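Local coordinates for putative uncharacterized protein (Pyrococcus furiosus, PDB 3V68) that belongs to the DUF2666 family of unknown function and probably binds double-stranded DNA, at residues S34-T39 and E117-I123; I178-V184 and F220-Y224. All blocks are in the same frame, centred on the assembly; numbering follows the deposited sequence.

Both contacts are partly buried and lie side by side, their centres about 14 Å apart. Contact 1 straps the loop 117-123, which follows helix 91-110, onto helix 26-43 of the first DUF2666 repeat; contact 2 packs the end of helix 160-181 against the start of helix 219-231 in the second. Their chemistry differs accordingly. In contact 1, helix side chains satisfy the polar backbone of an irregular segment, whereas contact 2 joins apolar and aromatic side chains of a helix end and the turn after it to those of helix 219-231. They also touch: Ser-34 OG packs 3.4 Å from Phe-220 CE1, Phe-118 lies against Arg-223, and Glu-117 O is 2.7 Å from Arg-223 NE, a probable hydrogen bond joining the two repeats.

Contact 1: residues S34-T39 and E117-I123; sequences SRVSNT and EFPGGKI
Residues 34-39 form a continuous helical stretch within helix 26-43. Alongside runs the irregular loop 117-123, with CA atoms 5.1 Å apart at Ser-34 and Phe-118 and 4.9 Å at Thr-39 and Lys-122. This loop, which lies between helix 91-110 and strand 136-143, is fixed to the helix by side-chain-to-backbone hydrogen bonds. Extended through Pro-119, it turns at Gly-120 and Gly-121, both with positive phi; a CB on Gly-120 would clash with its preceding carbonyl and crowd Arg-35 CG. Asn-38 (chi1 m) is the central clamp: OD1 accepts from Phe-118 N (2.9 Å), while ND2 donates to Phe-118 O (2.8 Å) and Gly-121 O (3.0 Å). Arg-35 NH1 donates to Gly-120 O (2.8 Å), and its NH2 forms a salt bridge with Glu-19 on strand 15-20. Ile-123 CD1 packs 4.0 Å from Val-36 CG2. Thr-39 OG1 donates to Arg-35 O (2.6 Å) and accepts a nearly linear hydrogen bond from Ile-123 N at 2.8 Å.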
loop_
_atom_site.group_PDB
_atom_site.type_symbol
_atom_site.label_atom_id
_atom_site.label_comp_id
_atom_site.label_asym_id
_atom_site.label_seq_id
_atom_site.Cartn_x
_atom_site.Cartn_y
_atom_site.Cartn_z
ATOM N N SER A 34 4.929 -9.249 -4.298
ATOM C CA SER A 34 5.710 -8.033 -4.086
ATOM C C SER A 34 5.491 -7.056 -5.233
ATOM O O SER A 34 5.188 -5.883 -5.015
ATOM C CB SER A 34 7.200 -8.374 -3.986
ATOM O OG SER A 34 7.492 -9.044 -2.775
ATOM N N ARG A 35 5.634 -7.556 -6.456
ATOM C CA ARG A 35 5.424 -6.744 -7.649
ATOM C C ARG A 35 3.977 -6.266 -7.792
ATOM O O ARG A 35 3.737 -5.112 -8.158
ATOM C CB ARG A 35 5.934 -7.486 -8.885
ATOM C CG ARG A 35 7.463 -7.521 -8.918
ATOM C CD ARG A 35 8.018 -8.506 -9.944
ATOM N NE ARG A 35 7.521 -8.296 -11.307
ATOM C CZ ARG A 35 7.919 -7.320 -12.123
ATOM N NH1 ARG A 35 8.822 -6.430 -11.728
ATOM N NH2 ARG A 35 7.415 -7.241 -13.346
ATOM N N VAL A 36 3.014 -7.126 -7.463
ATOM C CA VAL A 36 1.613 -6.711 -7.461
ATOM C C VAL A 36 1.388 -5.570 -6.466
ATOM O O VAL A 36 0.783 -4.553 -6.814
ATOM C CB VAL A 36 0.674 -7.903 -7.172
ATOM C CG1 VAL A 36 -0.740 -7.429 -6.877
ATOM C CG2 VAL A 36 0.673 -8.876 -8.348
ATOM N N SER A 37 1.893 -5.736 -5.244
ATOM C CA SER A 37 1.776 -4.701 -4.213
ATOM C C SER A 37 2.362 -3.373 -4.695
ATOM O O SER A 37 1.714 -2.330 -4.598
ATOM C CB SER A 37 2.467 -5.149 -2.921
ATOM O OG SER A 37 2.573 -4.072 -2.000
ATOM N N ASN A 38 3.578 -3.411 -5.232
ATOM C CA ASN A 38 4.231 -2.194 -5.719
ATOM C C ASN A 38 3.427 -1.531 -6.839
ATOM O O ASN A 38 3.273 -0.304 -6.870
ATOM C CB ASN A 38 5.642 -2.509 -6.228
ATOM C CG ASN A 38 6.579 -2.993 -5.129
ATOM O OD1 ASN A 38 6.338 -2.781 -3.937
ATOM N ND2 ASN A 38 7.661 -3.652 -5.533
ATOM N N THR A 39 2.899 -2.361 -7.732
ATOM C CA THR A 39 2.159 -1.897 -8.908
ATOM C C THR A 39 0.832 -1.251 -8.532
ATOM O O THR A 39 0.557 -0.119 -8.934
ATOM C CB THR A 39 1.939 -3.045 -9.906
ATOM O OG1 THR A 39 3.210 -3.617 -10.238
ATOM C CG2 THR A 39 1.271 -2.542 -11.192
ATOM N N GLU A 117 8.331 -0.129 -0.430
ATOM C CA GLU A 117 8.036 -1.045 -1.519
ATOM C C GLU A 117 8.738 -2.369 -1.252
ATOM O O GLU A 117 9.810 -2.410 -0.649
ATOM C CB GLU A 117 8.486 -0.462 -2.861
ATOM C CG GLU A 117 7.682 0.769 -3.274
ATOM C CD GLU A 117 8.032 1.279 -4.659
ATOM O OE1 GLU A 117 9.227 1.540 -4.931
ATOM O OE2 GLU A 117 7.108 1.432 -5.482
ATOM N N PHE A 118 8.107 -3.450 -1.685
ATOM C CA PHE A 118 8.720 -4.768 -1.636
ATOM C C PHE A 118 9.730 -4.933 -2.766
ATOM O O PHE A 118 9.748 -4.130 -3.695
ATOM C CB PHE A 118 7.630 -5.838 -1.696
ATOM C CG PHE A 118 6.830 -5.936 -0.438
ATOM C CD1 PHE A 118 7.185 -6.847 0.553
ATOM C CD2 PHE A 118 5.732 -5.104 -0.224
ATOM C CE1 PHE A 118 6.453 -6.936 1.742
ATOM C CE2 PHE A 118 4.998 -5.190 0.962
ATOM C CZ PHE A 118 5.364 -6.104 1.939
ATOM N N PRO A 119 10.592 -5.961 -2.682
ATOM C CA PRO A 119 11.578 -6.178 -3.736
ATOM C C PRO A 119 10.930 -6.367 -5.100
ATOM O O PRO A 119 9.790 -6.826 -5.188
ATOM C CB PRO A 119 12.255 -7.485 -3.311
ATOM C CG PRO A 119 12.087 -7.522 -1.843
ATOM C CD PRO A 119 10.724 -6.959 -1.606
ATOM N N GLY A 120 11.639 -5.977 -6.153
ATOM C CA GLY A 120 11.268 -6.389 -7.510
ATOM C C GLY A 120 10.640 -5.347 -8.411
ATOM O O GLY A 120 10.402 -5.618 -9.590
ATOM N N GLY A 121 10.372 -4.162 -7.875
ATOM C CA GLY A 121 9.793 -3.085 -8.671
ATOM C C GLY A 121 8.372 -3.360 -9.121
ATOM O O GLY A 121 7.632 -4.097 -8.460
ATOM N N LYS A 122 7.998 -2.785 -10.260
ATOM C CA LYS A 122 6.615 -2.820 -10.716
ATOM C C LYS A 122 6.434 -3.624 -11.995
ATOM O O LYS A 122 7.383 -3.841 -12.757
ATOM C CB LYS A 122 6.085 -1.392 -10.912
ATOM C CG LYS A 122 6.137 -0.546 -9.643
ATOM C CD LYS A 122 5.644 0.879 -9.888
ATOM C CE LYS A 122 6.585 1.684 -10.783
ATOM N NZ LYS A 122 7.843 2.093 -10.098
ATOM N N ILE A 123 5.199 -4.066 -12.213
ATOM C CA ILE A 123 4.809 -4.758 -13.431
ATOM C C ILE A 123 4.562 -3.713 -14.517
ATOM O O ILE A 123 3.640 -2.906 -14.415
ATOM C CB ILE A 123 3.548 -5.621 -13.201
ATOM C CG1 ILE A 123 3.756 -6.576 -12.018
ATOM C CG2 ILE A 123 3.191 -6.392 -14.476
ATOM C CD1 ILE A 123 2.488 -7.235 -11.511
HETATM O O HOH W 1 4.399 1.455 -4.863
#

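Contact 2: residues I178-V184 and F220-Y224; sequences IKDFADV and FEVRY
Tyr-224 (chi1 m) lays one face of its ring under Lys-179 CB, a CH-pi contact with CB 4.2 Å from the ring centroid and 25° off the normal. At the ring edge, Ile-178 CG2 lies 4.2 Å from Tyr-224 CE2. Separately, Val-184 CG1 approaches Tyr-224 CD2 at 3.9 Å. The hydroxyl is hydrogen-bonded to Val-175 O, one turn back in helix 160-181. That helix ends in a Schellman motif: Val-184 N bonds to Lys-179 O (2.8 Å) and Asp-183 N weakly to Asp-180 O (3.4 Å), with C-prime residue Asp-183 at phi/psi 47/52. The turn brings Val-184 back against helix 219-231, so that the nearest CA pairs are Ala-182 with Phe-220 (7.0 Å) and Val-184 with Glu-221 (5.7 Å). Phe-220 (chi1 m) places CD1 3.7 Å from Ile-178 CG2 and CG 3.9 Å from Ala-182 CB. Val-184 CG2 is 4.1 Å from Phe-220 CB and 4.0 Å from Glu-221 CG.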
loop_
_atom_site.group_PDB
_atom_site.type_symbol
_atom_site.label_atom_id
_atom_site.label_comp_id
_atom_site.label_asym_id
_atom_site.label_seq_id
_atom_site.Cartn_x
_atom_site.Cartn_y
_atom_site.Cartn_z
ATOM N N ILE A 178 2.511 -12.181 1.613
ATOM C CA ILE A 178 3.965 -12.239 1.437
ATOM C C ILE A 178 4.647 -12.839 2.674
ATOM O O ILE A 178 5.556 -13.663 2.549
ATOM C CB ILE A 178 4.577 -10.859 1.062
ATOM C CG1 ILE A 178 4.204 -10.483 -0.373
ATOM C CG2 ILE A 178 6.108 -10.873 1.193
ATOM C CD1 ILE A 178 4.368 -8.998 -0.684
ATOM N N LYS A 179 4.196 -12.439 3.860
ATOM C CA LYS A 179 4.773 -12.962 5.095
ATOM C C LYS A 179 4.520 -14.462 5.322
ATOM O O LYS A 179 5.247 -15.105 6.079
ATOM C CB LYS A 179 4.356 -12.128 6.313
ATOM C CG LYS A 179 2.952 -11.572 6.271
ATOM C CD LYS A 179 2.589 -10.936 7.607
ATOM C CE LYS A 179 1.121 -10.539 7.656
ATOM N NZ LYS A 179 0.194 -11.714 7.617
ATOM N N ASP A 180 3.504 -15.013 4.658
ATOM C CA ASP A 180 3.249 -16.459 4.683
ATOM C C ASP A 180 4.196 -17.206 3.747
ATOM O O ASP A 180 4.796 -18.218 4.132
ATOM C CB ASP A 180 1.798 -16.775 4.302
ATOM C CG ASP A 180 0.797 -16.311 5.349
ATOM O OD1 ASP A 180 1.170 -16.179 6.535
ATOM O OD2 ASP A 180 -0.379 -16.093 4.982
ATOM N N PHE A 181 4.326 -16.707 2.521
ATOM C CA PHE A 181 5.180 -17.351 1.527
ATOM C C PHE A 181 6.664 -17.169 1.807
ATOM O O PHE A 181 7.472 -18.022 1.439
ATOM C CB PHE A 181 4.808 -16.901 0.112
ATOM C CG PHE A 181 3.495 -17.450 -0.348
ATOM C CD1 PHE A 181 2.352 -16.661 -0.357
ATOM C CD2 PHE A 181 3.390 -18.782 -0.729
ATOM C CE1 PHE A 181 1.128 -17.186 -0.768
ATOM C CE2 PHE A 181 2.174 -19.313 -1.137
ATOM C CZ PHE A 181 1.041 -18.514 -1.156
ATOM N N ALA A 182 7.017 -16.077 2.479
ATOM C CA ALA A 182 8.404 -15.832 2.857
ATOM C C ALA A 182 8.721 -16.221 4.311
ATOM O O ALA A 182 9.821 -15.952 4.799
ATOM C CB ALA A 182 8.779 -14.384 2.581
ATOM N N ASP A 183 7.772 -16.872 4.984
ATOM C CA ASP A 183 7.943 -17.290 6.394
ATOM C C ASP A 183 8.497 -16.162 7.273
ATOM O O ASP A 183 9.505 -16.338 7.964
ATOM C CB ASP A 183 8.845 -18.529 6.513
ATOM C CG ASP A 183 8.169 -19.805 6.054
ATOM O OD1 ASP A 183 8.876 -20.831 5.952
ATOM O OD2 ASP A 183 6.945 -19.799 5.810
ATOM N N VAL A 184 7.845 -15.004 7.216
ATOM C CA VAL A 184 8.208 -13.864 8.055
ATOM C C VAL A 184 7.564 -14.056 9.427
ATOM O O VAL A 184 6.346 -14.229 9.524
ATOM C CB VAL A 184 7.729 -12.528 7.426
ATOM C CG1 VAL A 184 7.880 -11.365 8.399
ATOM C CG2 VAL A 184 8.465 -12.235 6.113
ATOM N N PHE A 220 12.520 -9.453 2.870
ATOM C CA PHE A 220 11.082 -9.407 3.137
ATOM C C PHE A 220 10.771 -8.974 4.557
ATOM O O PHE A 220 9.897 -8.128 4.781
ATOM C CB PHE A 220 10.422 -10.740 2.788
ATOM C CG PHE A 220 10.515 -11.070 1.333
ATOM C CD1 PHE A 220 9.705 -10.412 0.408
ATOM C CD2 PHE A 220 11.438 -12.004 0.874
ATOM C CE1 PHE A 220 9.802 -10.697 -0.950
ATOM C CE2 PHE A 220 11.542 -12.294 -0.487
ATOM C CZ PHE A 220 10.722 -11.639 -1.396
ATOM N N GLU A 221 11.510 -9.533 5.511
ATOM C CA GLU A 221 11.334 -9.210 6.923
ATOM C C GLU A 221 11.476 -7.717 7.235
ATOM O O GLU A 221 10.754 -7.196 8.088
ATOM C CB GLU A 221 12.305 -10.021 7.781
ATOM C CG GLU A 221 12.020 -11.518 7.796
ATOM C CD GLU A 221 13.173 -12.332 8.366
ATOM O OE1 GLU A 221 14.341 -11.932 8.201
ATOM O OE2 GLU A 221 12.915 -13.386 8.975
ATOM N N VAL A 222 12.393 -7.037 6.545
ATOM C CA VAL A 222 12.609 -5.601 6.773
ATOM C C VAL A 222 11.429 -4.722 6.348
ATOM O O VAL A 222 11.208 -3.677 6.949
ATOM C CB VAL A 222 13.940 -5.068 6.171
ATOM C CG1 VAL A 222 15.133 -5.799 6.785
ATOM C CG2 VAL A 222 13.937 -5.155 4.642
ATOM N N ARG A 223 10.677 -5.147 5.330
ATOM C CA ARG A 223 9.460 -4.427 4.922
ATOM C C ARG A 223 8.415 -4.425 6.031
ATOM O O ARG A 223 7.686 -3.446 6.200
ATOM C CB ARG A 223 8.841 -5.016 3.647
ATOM C CG ARG A 223 9.331 -4.398 2.347
ATOM C CD ARG A 223 10.742 -4.857 2.023
ATOM N NE ARG A 223 11.300 -4.106 0.907
ATOM C CZ ARG A 223 12.543 -4.234 0.459
ATOM N NH1 ARG A 223 13.387 -5.094 1.022
ATOM N NH2 ARG A 223 12.944 -3.489 -0.564
ATOM N N TYR A 224 8.348 -5.521 6.780
ATOM C CA TYR A 224 7.397 -5.624 7.882
ATOM C C TYR A 224 7.899 -4.893 9.119
ATOM O O TYR A 224 7.113 -4.288 9.844
ATOM C CB TYR A 224 7.047 -7.091 8.157
ATOM C CG TYR A 224 6.277 -7.677 7.001
ATOM C CD1 TYR A 224 4.907 -7.462 6.884
ATOM C CD2 TYR A 224 6.927 -8.387 5.992
ATOM C CE1 TYR A 224 4.191 -7.970 5.801
ATOM C CE2 TYR A 224 6.226 -8.897 4.907
ATOM C CZ TYR A 224 4.865 -8.687 4.825
ATOM O OH TYR A 224 4.184 -9.190 3.751
#